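Long-range contact in neurotrypsin (Mus musculus, PDB 6H8M), which is a secreted multidomain serine protease that plays a role in neuronal plasticity, and whose proteolytic activity may support structural reorganization associated with learning and memory: residues A[50-56]-A[101-107]. Residue numbers count along the deposited sequence, not the author numbering.
Sequences KGPARAR and AGVICDY
Side chains of a β-strand alternate between faces: this pair in the third SRCR domain sets A53, A55, V103 and C105 on one, R54, R56 and I104 on the other. Strands 53-56 and 102-105 run antiparallel at 158°, 4.4 Å apart at closest approach. Ahead of strand 53-56, G51 N donates to OD1 of D106 (2.8 Å), which follows strand 102-105. P52 O accepts Y107 N (2.9 Å). R54 and I104 form a hydrogen-bonded pair (R54 N to I104 O and I104 N to R54 O, each 2.9 Å); R54 (mtt) lays its guanidinium on the Y107 ring (chi1 t), centres 4.0 Å apart, its CD 3.7 Å from the centroid (CH-pi). A55-V103 is non-hydrogen-bonded. R56 N reaches G102 O (2.9 Å); the return bond, G102 N to R56 O (2.8 Å), is weak. R56 (mm) folds back, NH1 donating to A55 O (3.0 Å), NE 3.5 Å from I104 CD1. One face thus joins helix 37-46 through A53, V103 and the C44-C105 disulfide, with A55 on W35; across the sheet, arginines cover apolar groups.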
# COMPACT_ATOMS: atom_id res chain seq x y z
N LYS A 50 5.60 -3.06 14.32
CA LYS A 50 4.62 -3.33 15.37
C LYS A 50 3.89 -2.07 15.82
O LYS A 50 2.86 -2.17 16.52
CB LYS A 50 5.33 -3.93 16.59
CG LYS A 50 6.26 -5.08 16.26
CD LYS A 50 5.52 -6.32 15.75
CE LYS A 50 6.47 -7.43 15.36
NZ LYS A 50 5.96 -8.76 15.74
N GLY A 51 4.46 -0.90 15.54
CA GLY A 51 3.94 0.38 16.07
C GLY A 51 2.79 0.96 15.24
O GLY A 51 2.28 0.30 14.33
N PRO A 52 2.39 2.21 15.55
CA PRO A 52 1.30 2.88 14.84
C PRO A 52 1.74 3.06 13.37
O PRO A 52 2.94 3.19 13.13
CB PRO A 52 1.13 4.24 15.54
CG PRO A 52 2.04 4.22 16.74
CD PRO A 52 3.03 3.10 16.53
N ALA A 53 0.79 2.95 12.43
CA ALA A 53 1.13 3.20 10.96
C ALA A 53 0.20 4.28 10.45
O ALA A 53 -0.94 4.42 10.97
CB ALA A 53 0.89 1.95 10.19
N ARG A 54 0.64 5.01 9.43
CA ARG A 54 -0.23 6.06 8.83
C ARG A 54 -0.20 5.94 7.31
O ARG A 54 0.89 5.76 6.75
CB ARG A 54 0.21 7.45 9.29
CG ARG A 54 -0.24 7.80 10.69
CD ARG A 54 -0.25 9.30 10.92
NE ARG A 54 -0.64 9.65 12.27
CZ ARG A 54 -0.67 10.89 12.74
NH1 ARG A 54 -0.38 11.90 11.95
NH2 ARG A 54 -0.99 11.11 14.01
N ALA A 55 -1.37 6.04 6.67
CA ALA A 55 -1.41 6.06 5.20
C ALA A 55 -0.82 7.38 4.65
O ALA A 55 -1.01 8.48 5.23
CB ALA A 55 -2.84 5.94 4.74
N ARG A 56 -0.22 7.29 3.43
CA ARG A 56 0.05 8.49 2.67
C ARG A 56 -0.47 8.26 1.26
O ARG A 56 -0.23 7.19 0.71
CB ARG A 56 1.55 8.69 2.62
CG ARG A 56 2.21 9.17 3.92
CD ARG A 56 1.88 10.63 4.19
NE ARG A 56 2.34 11.16 5.47
CZ ARG A 56 1.61 11.30 6.57
NH1 ARG A 56 0.40 10.76 6.66
NH2 ARG A 56 2.11 11.96 7.59
N ALA A 101 -0.52 4.58 -3.61
CA ALA A 101 -0.62 4.57 -2.16
C ALA A 101 0.76 4.38 -1.52
O ALA A 101 1.63 3.71 -2.11
CB ALA A 101 -1.53 3.40 -1.79
N GLY A 102 0.83 4.81 -0.27
CA GLY A 102 2.04 4.76 0.52
C GLY A 102 1.74 4.59 1.98
O GLY A 102 0.57 4.71 2.37
N VAL A 103 2.79 4.46 2.82
CA VAL A 103 2.67 4.28 4.22
C VAL A 103 3.85 4.94 4.95
O VAL A 103 4.91 5.08 4.33
CB VAL A 103 2.63 2.79 4.62
CG1 VAL A 103 1.50 2.06 3.90
CG2 VAL A 103 3.94 2.09 4.36
N ILE A 104 3.65 5.20 6.25
CA ILE A 104 4.67 5.36 7.23
C ILE A 104 4.46 4.36 8.35
O ILE A 104 3.46 4.42 9.02
CB ILE A 104 4.68 6.78 7.80
CG1 ILE A 104 4.88 7.79 6.69
CG2 ILE A 104 5.77 6.90 8.88
CD1 ILE A 104 4.65 9.17 7.16
N CYS A 105 5.43 3.46 8.56
CA CYS A 105 5.38 2.50 9.64
C CYS A 105 6.12 3.03 10.87
O CYS A 105 7.04 3.80 10.76
CB CYS A 105 6.02 1.19 9.22
SG CYS A 105 5.43 0.49 7.65
N ASP A 106 5.64 2.61 12.06
CA ASP A 106 6.22 3.02 13.33
C ASP A 106 6.24 4.56 13.39
O ASP A 106 7.24 5.20 13.73
CB ASP A 106 7.59 2.39 13.57
CG ASP A 106 7.53 0.91 13.94
OD1 ASP A 106 6.40 0.31 13.90
OD2 ASP A 106 8.61 0.37 14.18
N TYR A 107 5.08 5.15 13.06
CA TYR A 107 4.95 6.59 12.97
C TYR A 107 5.15 7.19 14.36
O TYR A 107 4.60 6.66 15.31
CB TYR A 107 3.58 6.93 12.39
CG TYR A 107 3.32 8.41 12.35
CD1 TYR A 107 3.68 9.18 11.25
CD2 TYR A 107 2.73 9.05 13.43
CE1 TYR A 107 3.47 10.55 11.22
CE2 TYR A 107 2.55 10.42 13.45
CZ TYR A 107 2.87 11.16 12.32
OH TYR A 107 2.66 12.49 12.32
O HOH W 1 3.92 0.19 11.93